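Local structure of acetyl-CoA hydrolase/transferase family protein (Porphyromonas gingivalis, 2NVV) at residues A[72-84]-A[89-103]. The protein probably transfers coenzyme A between acetyl-CoA and a carboxylate acceptor or hydrolyses acetyl-CoA, and binds zinc. Residues are numbered along the deposited sequence; the frame is centred on the assembly and turned at random.
Sequences AQADAVKFRTPYQ and LRNLINNGSTSYFDL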
loop_
_atom_site.group_PDB
_atom_site.type_symbol
_atom_site.label_atom_id
_atom_site.label_comp_id
_atom_site.label_asym_id
_atom_site.label_seq_id
_atom_site.Cartn_x
_atom_site.Cartn_y
_atom_site.Cartn_z
ATOM N N ALA A 72 22.405 1.112 21.668
ATOM C CA ALA A 72 22.247 -0.331 21.575
ATOM C C ALA A 72 23.343 -1.039 22.368
ATOM O O ALA A 72 23.073 -2.016 23.049
ATOM C CB ALA A 72 22.294 -0.768 20.110
ATOM N N GLN A 73 24.581 -0.553 22.267
ATOM C CA GLN A 73 25.697 -1.149 22.993
ATOM C C GLN A 73 25.441 -0.987 24.486
ATOM O O GLN A 73 25.895 -1.788 25.297
ATOM C CB GLN A 73 27.018 -0.462 22.630
ATOM C CG GLN A 73 27.408 -0.553 21.172
ATOM C CD GLN A 73 28.772 0.076 20.886
ATOM O OE1 GLN A 73 29.074 1.195 21.329
ATOM N NE2 GLN A 73 29.599 -0.641 20.128
ATOM N N ALA A 74 24.714 0.070 24.838
ATOM C CA ALA A 74 24.364 0.359 26.229
ATOM C C ALA A 74 23.175 -0.487 26.678
ATOM O O ALA A 74 22.821 -0.494 27.858
ATOM C CB ALA A 74 24.028 1.835 26.387
ATOM N N ASP A 75 22.563 -1.198 25.739
ATOM C CA ASP A 75 21.407 -2.036 26.039
ATOM C C ASP A 75 20.345 -1.190 26.750
ATOM O O ASP A 75 19.817 -1.566 27.783
ATOM C CB ASP A 75 21.837 -3.226 26.911
ATOM C CG ASP A 75 20.719 -4.258 27.101
ATOM O OD1 ASP A 75 19.820 -4.344 26.234
ATOM O OD2 ASP A 75 20.746 -4.991 28.114
ATOM N N ALA A 76 20.035 -0.036 26.167
ATOM C CA ALA A 76 19.063 0.882 26.751
ATOM C C ALA A 76 17.924 1.163 25.800
ATOM O O ALA A 76 17.310 2.222 25.862
ATOM C CB ALA A 76 19.758 2.203 27.139
ATOM N N VAL A 77 17.634 0.214 24.923
ATOM C CA VAL A 77 16.561 0.391 23.954
ATOM C C VAL A 77 15.345 -0.431 24.354
ATOM O O VAL A 77 15.355 -1.648 24.176
ATOM C CB VAL A 77 17.003 -0.082 22.542
ATOM C CG1 VAL A 77 15.911 0.196 21.537
ATOM C CG2 VAL A 77 18.298 0.589 22.141
ATOM N N LYS A 78 14.299 0.206 24.878
ATOM C CA LYS A 78 13.114 -0.564 25.256
ATOM C C LYS A 78 12.315 -0.894 23.997
ATOM O O LYS A 78 11.764 -1.987 23.867
ATOM C CB LYS A 78 12.248 0.189 26.282
ATOM C CG LYS A 78 11.321 1.249 25.726
ATOM C CD LYS A 78 10.320 1.725 26.800
ATOM C CE LYS A 78 9.523 0.554 27.366
ATOM N NZ LYS A 78 8.431 0.983 28.303
ATOM N N PHE A 79 12.251 0.055 23.070
ATOM C CA PHE A 79 11.571 -0.172 21.803
ATOM C C PHE A 79 12.073 0.849 20.795
ATOM O O PHE A 79 12.465 1.954 21.166
ATOM C CB PHE A 79 10.038 -0.127 21.959
ATOM C CG PHE A 79 9.448 1.261 22.010
ATOM C CD1 PHE A 79 9.436 2.071 20.875
ATOM C CD2 PHE A 79 8.872 1.742 23.190
ATOM C CE1 PHE A 79 8.859 3.340 20.899
ATOM C CE2 PHE A 79 8.290 3.011 23.235
ATOM C CZ PHE A 79 8.285 3.816 22.075
ATOM N N ARG A 80 12.058 0.467 19.519
ATOM C CA ARG A 80 12.559 1.317 18.443
ATOM C C ARG A 80 11.663 1.365 17.199
ATOM O O ARG A 80 11.105 0.347 16.778
ATOM C CB ARG A 80 13.953 0.822 18.046
ATOM C CG ARG A 80 14.610 1.578 16.914
ATOM C CD ARG A 80 15.211 2.880 17.396
ATOM N NE ARG A 80 16.008 3.499 16.341
ATOM C CZ ARG A 80 15.509 4.002 15.220
ATOM N NH1 ARG A 80 16.316 4.533 14.307
ATOM N NH2 ARG A 80 14.204 3.990 15.020
ATOM N N THR A 81 11.547 2.559 16.616
ATOM C CA THR A 81 10.756 2.795 15.404
ATOM C C THR A 81 11.282 4.054 14.720
ATOM O O THR A 81 11.809 4.952 15.375
ATOM C CB THR A 81 9.269 3.052 15.693
ATOM O OG1 THR A 81 8.971 2.718 17.049
ATOM C CG2 THR A 81 8.405 2.222 14.774
ATOM N N PRO A 82 11.092 4.166 13.398
ATOM C CA PRO A 82 10.421 3.197 12.537
ATOM C C PRO A 82 11.376 2.490 11.568
ATOM O O PRO A 82 11.004 1.504 10.923
ATOM C CB PRO A 82 9.408 4.067 11.819
ATOM C CG PRO A 82 10.231 5.298 11.524
ATOM C CD PRO A 82 11.108 5.496 12.759
ATOM N N TYR A 83 12.605 2.993 11.484
ATOM C CA TYR A 83 13.617 2.448 10.595
ATOM C C TYR A 83 14.980 2.597 11.260
ATOM O O TYR A 83 15.243 3.606 11.921
ATOM C CB TYR A 83 13.611 3.232 9.277
ATOM C CG TYR A 83 14.579 2.753 8.213
ATOM C CD1 TYR A 83 14.170 1.870 7.212
ATOM C CD2 TYR A 83 15.898 3.203 8.186
ATOM C CE1 TYR A 83 15.050 1.455 6.207
ATOM C CE2 TYR A 83 16.780 2.793 7.197
ATOM C CZ TYR A 83 16.354 1.925 6.209
ATOM O OH TYR A 83 17.223 1.534 5.210
ATOM N N GLN A 84 15.839 1.590 11.104
ATOM C CA GLN A 84 17.186 1.655 11.657
ATOM C C GLN A 84 18.165 1.100 10.640
ATOM O O GLN A 84 17.774 0.452 9.669
ATOM C CB GLN A 84 17.307 0.888 12.990
ATOM C CG GLN A 84 17.016 -0.612 12.962
ATOM C CD GLN A 84 18.094 -1.426 12.271
ATOM O OE1 GLN A 84 19.301 -1.224 12.507
ATOM N NE2 GLN A 84 17.670 -2.368 11.426
ATOM N N LEU A 89 22.546 -2.157 16.817
ATOM C CA LEU A 89 21.112 -2.199 17.056
ATOM C C LEU A 89 20.493 -3.372 16.298
ATOM O O LEU A 89 19.639 -4.068 16.827
ATOM C CB LEU A 89 20.452 -0.889 16.622
ATOM C CG LEU A 89 18.925 -0.832 16.756
ATOM C CD1 LEU A 89 18.505 -1.218 18.175
ATOM C CD2 LEU A 89 18.437 0.572 16.406
ATOM N N ARG A 90 20.941 -3.590 15.064
ATOM C CA ARG A 90 20.438 -4.679 14.235
ATOM C C ARG A 90 20.641 -6.038 14.883
ATOM O O ARG A 90 19.754 -6.889 14.829
ATOM C CB ARG A 90 21.118 -4.657 12.876
ATOM C CG ARG A 90 20.669 -5.763 11.907
ATOM C CD ARG A 90 20.976 -5.340 10.476
ATOM N NE ARG A 90 22.311 -4.761 10.401
ATOM C CZ ARG A 90 22.625 -3.658 9.732
ATOM N NH1 ARG A 90 23.877 -3.226 9.738
ATOM N NH2 ARG A 90 21.706 -2.982 9.064
ATOM N N ASN A 91 21.802 -6.247 15.494
ATOM C CA ASN A 91 22.083 -7.516 16.165
ATOM C C ASN A 91 21.230 -7.622 17.420
ATOM O O ASN A 91 20.656 -8.671 17.707
ATOM C CB ASN A 91 23.561 -7.605 16.543
ATOM C CG ASN A 91 24.459 -7.743 15.338
ATOM O OD1 ASN A 91 25.677 -7.558 15.436
ATOM N ND2 ASN A 91 23.869 -8.071 14.191
ATOM N N LEU A 92 21.159 -6.523 18.170
ATOM C CA LEU A 92 20.362 -6.479 19.391
ATOM C C LEU A 92 18.939 -6.925 19.057
ATOM O O LEU A 92 18.317 -7.676 19.805
ATOM C CB LEU A 92 20.343 -5.055 19.940
ATOM C CG LEU A 92 19.651 -4.804 21.277
ATOM C CD1 LEU A 92 20.405 -5.541 22.365
ATOM C CD2 LEU A 92 19.610 -3.313 21.582
ATOM N N ILE A 93 18.441 -6.455 17.917
ATOM C CA ILE A 93 17.108 -6.784 17.441
ATOM C C ILE A 93 16.991 -8.253 17.069
ATOM O O ILE A 93 16.138 -8.965 17.601
ATOM C CB ILE A 93 16.739 -5.961 16.192
ATOM C CG1 ILE A 93 16.681 -4.471 16.539
ATOM C CG2 ILE A 93 15.409 -6.440 15.637
ATOM C CD1 ILE A 93 16.603 -3.548 15.322
ATOM N N ASN A 94 17.848 -8.699 16.150
ATOM C CA ASN A 94 17.835 -10.092 15.673
ATOM C C ASN A 94 18.125 -11.117 16.764
ATOM O O ASN A 94 17.864 -12.297 16.594
ATOM C CB ASN A 94 18.815 -10.261 14.504
ATOM C CG ASN A 94 18.292 -9.650 13.208
ATOM O OD1 ASN A 94 19.036 -9.001 12.464
ATOM N ND2 ASN A 94 17.013 -9.865 12.925
ATOM N N ASN A 95 18.675 -10.664 17.882
ATOM C CA ASN A 95 18.937 -11.551 19.014
ATOM C C ASN A 95 17.740 -11.484 19.969
ATOM O O ASN A 95 17.776 -12.039 21.062
ATOM C CB ASN A 95 20.216 -11.140 19.749
ATOM C CG ASN A 95 21.465 -11.526 18.993
ATOM O OD1 ASN A 95 22.510 -10.882 19.121
ATOM N ND2 ASN A 95 21.372 -12.589 18.204
ATOM N N GLY A 96 16.687 -10.798 19.532
ATOM C CA GLY A 96 15.484 -10.665 20.333
ATOM C C GLY A 96 15.698 -9.979 21.661
ATOM O O GLY A 96 14.984 -10.256 22.612
ATOM N N SER A 97 16.663 -9.071 21.719
ATOM C CA SER A 97 16.990 -8.354 22.959
ATOM C C SER A 97 16.236 -7.031 23.121
ATOM O O SER A 97 16.374 -6.354 24.140
ATOM C CB SER A 97 18.503 -8.090 23.032
ATOM O OG SER A 97 19.240 -9.247 22.637
ATOM N N THR A 98 15.456 -6.662 22.109
ATOM C CA THR A 98 14.664 -5.431 22.158
ATOM C C THR A 98 13.512 -5.502 21.169
ATOM O O THR A 98 13.496 -6.369 20.286
ATOM C CB THR A 98 15.501 -4.181 21.823
ATOM O OG1 THR A 98 14.705 -3.010 22.026
ATOM C CG2 THR A 98 15.953 -4.203 20.375
ATOM N N SER A 99 12.546 -4.597 21.326
ATOM C CA SER A 99 11.383 -4.545 20.440
ATOM C C SER A 99 11.547 -3.523 19.332
ATOM O O SER A 99 11.733 -2.329 19.585
ATOM C CB SER A 99 10.109 -4.206 21.212
ATOM O OG SER A 99 9.792 -5.221 22.147
ATOM N N TYR A 100 11.452 -4.003 18.099
ATOM C CA TYR A 100 11.570 -3.152 16.933
ATOM C C TYR A 100 10.411 -3.412 15.974
ATOM O O TYR A 100 10.029 -4.555 15.723
ATOM C CB TYR A 100 12.892 -3.439 16.210
ATOM C CG TYR A 100 13.044 -2.743 14.875
ATOM C CD1 TYR A 100 13.210 -1.355 14.801
ATOM C CD2 TYR A 100 13.032 -3.471 13.684
ATOM C CE1 TYR A 100 13.364 -0.713 13.575
ATOM C CE2 TYR A 100 13.185 -2.835 12.451
ATOM C CZ TYR A 100 13.353 -1.457 12.406
ATOM O OH TYR A 100 13.544 -0.826 11.199
ATOM N N PHE A 101 9.842 -2.342 15.443
ATOM C CA PHE A 101 8.785 -2.496 14.464
ATOM C C PHE A 101 8.955 -1.419 13.401
ATOM O O PHE A 101 8.872 -0.242 13.692
ATOM C CB PHE A 101 7.392 -2.451 15.122
ATOM C CG PHE A 101 7.205 -1.348 16.140
ATOM C CD1 PHE A 101 7.800 -1.430 17.395
ATOM C CD2 PHE A 101 6.433 -0.229 15.838
ATOM C CE1 PHE A 101 7.634 -0.418 18.332
ATOM C CE2 PHE A 101 6.260 0.791 16.770
ATOM C CZ PHE A 101 6.865 0.697 18.022
ATOM N N ASP A 102 9.249 -1.840 12.172
ATOM C CA ASP A 102 9.432 -0.906 11.071
ATOM C C ASP A 102 8.084 -0.522 10.467
ATOM O O ASP A 102 7.214 -1.374 10.230
ATOM C CB ASP A 102 10.365 -1.490 9.991
ATOM C CG ASP A 102 9.991 -2.921 9.576
ATOM O OD1 ASP A 102 10.295 -3.305 8.416
ATOM O OD2 ASP A 102 9.412 -3.664 10.400
ATOM N N LEU A 103 7.920 0.776 10.211
ATOM C CA LEU A 103 6.666 1.296 9.680
ATOM C C LEU A 103 6.873 2.025 8.377
ATOM O O LEU A 103 7.998 2.315 8.001
ATOM C CB LEU A 103 6.059 2.275 10.688
ATOM C CG LEU A 103 5.920 1.830 12.138
ATOM C CD1 LEU A 103 5.670 3.044 13.012
ATOM C CD2 LEU A 103 4.799 0.815 12.255
HETATM O O HOH W 1 10.546 1.689 8.070
#
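R80 and Y100 pair across the outer edge of a parallel sheet, in the beta-alpha-beta unit formed by strand 77-81, helix 87-94 and strand 99-100. R80 N donates to S99 O (2.8 Å), and R80 O accepts F101 N at 3.3 Å. The R80 side chain runs beside Y100, on the sheet face that helix 87-94 covers. Its CB lies at the ring's edge, in plane, and CG, anti to the backbone N (chi1 179°), packs on Y100 CD1 at 3.9 Å. A bend at chi2 then carries CD and NE past L89 CD2, which is 3.8 Å from NE. Q84 CB lies over one guanidinium face, offset toward the rim, and P82 N is at its edge, in plane; D68 forms a salt bridge with NE, and A61 O accepts from NH1. I93 CD1 and D102 N sit over opposite faces of the Y100 ring, each offset toward the rim. Where helix 65-73 ends against helix 87-94, A72 CB meets L89 CB (3.9 Å), and L92 CD2 touches both A72 and V77 CG2. F79 points to the other sheet face, its CD1 obliquely 4.0 Å from F101 CE1; T81 CB makes a CH-pi contact over the F101 ring. D102 OD1 bonds I376 N, its side chain about 5 Å from a bound zinc ion at the nearest atoms, while R90 NH2 donates to M373 O beside N374, predicted to bind coenzyme A. T98 OG1 donates to V77 O across 2.6 Å, from above the carbonyl plane.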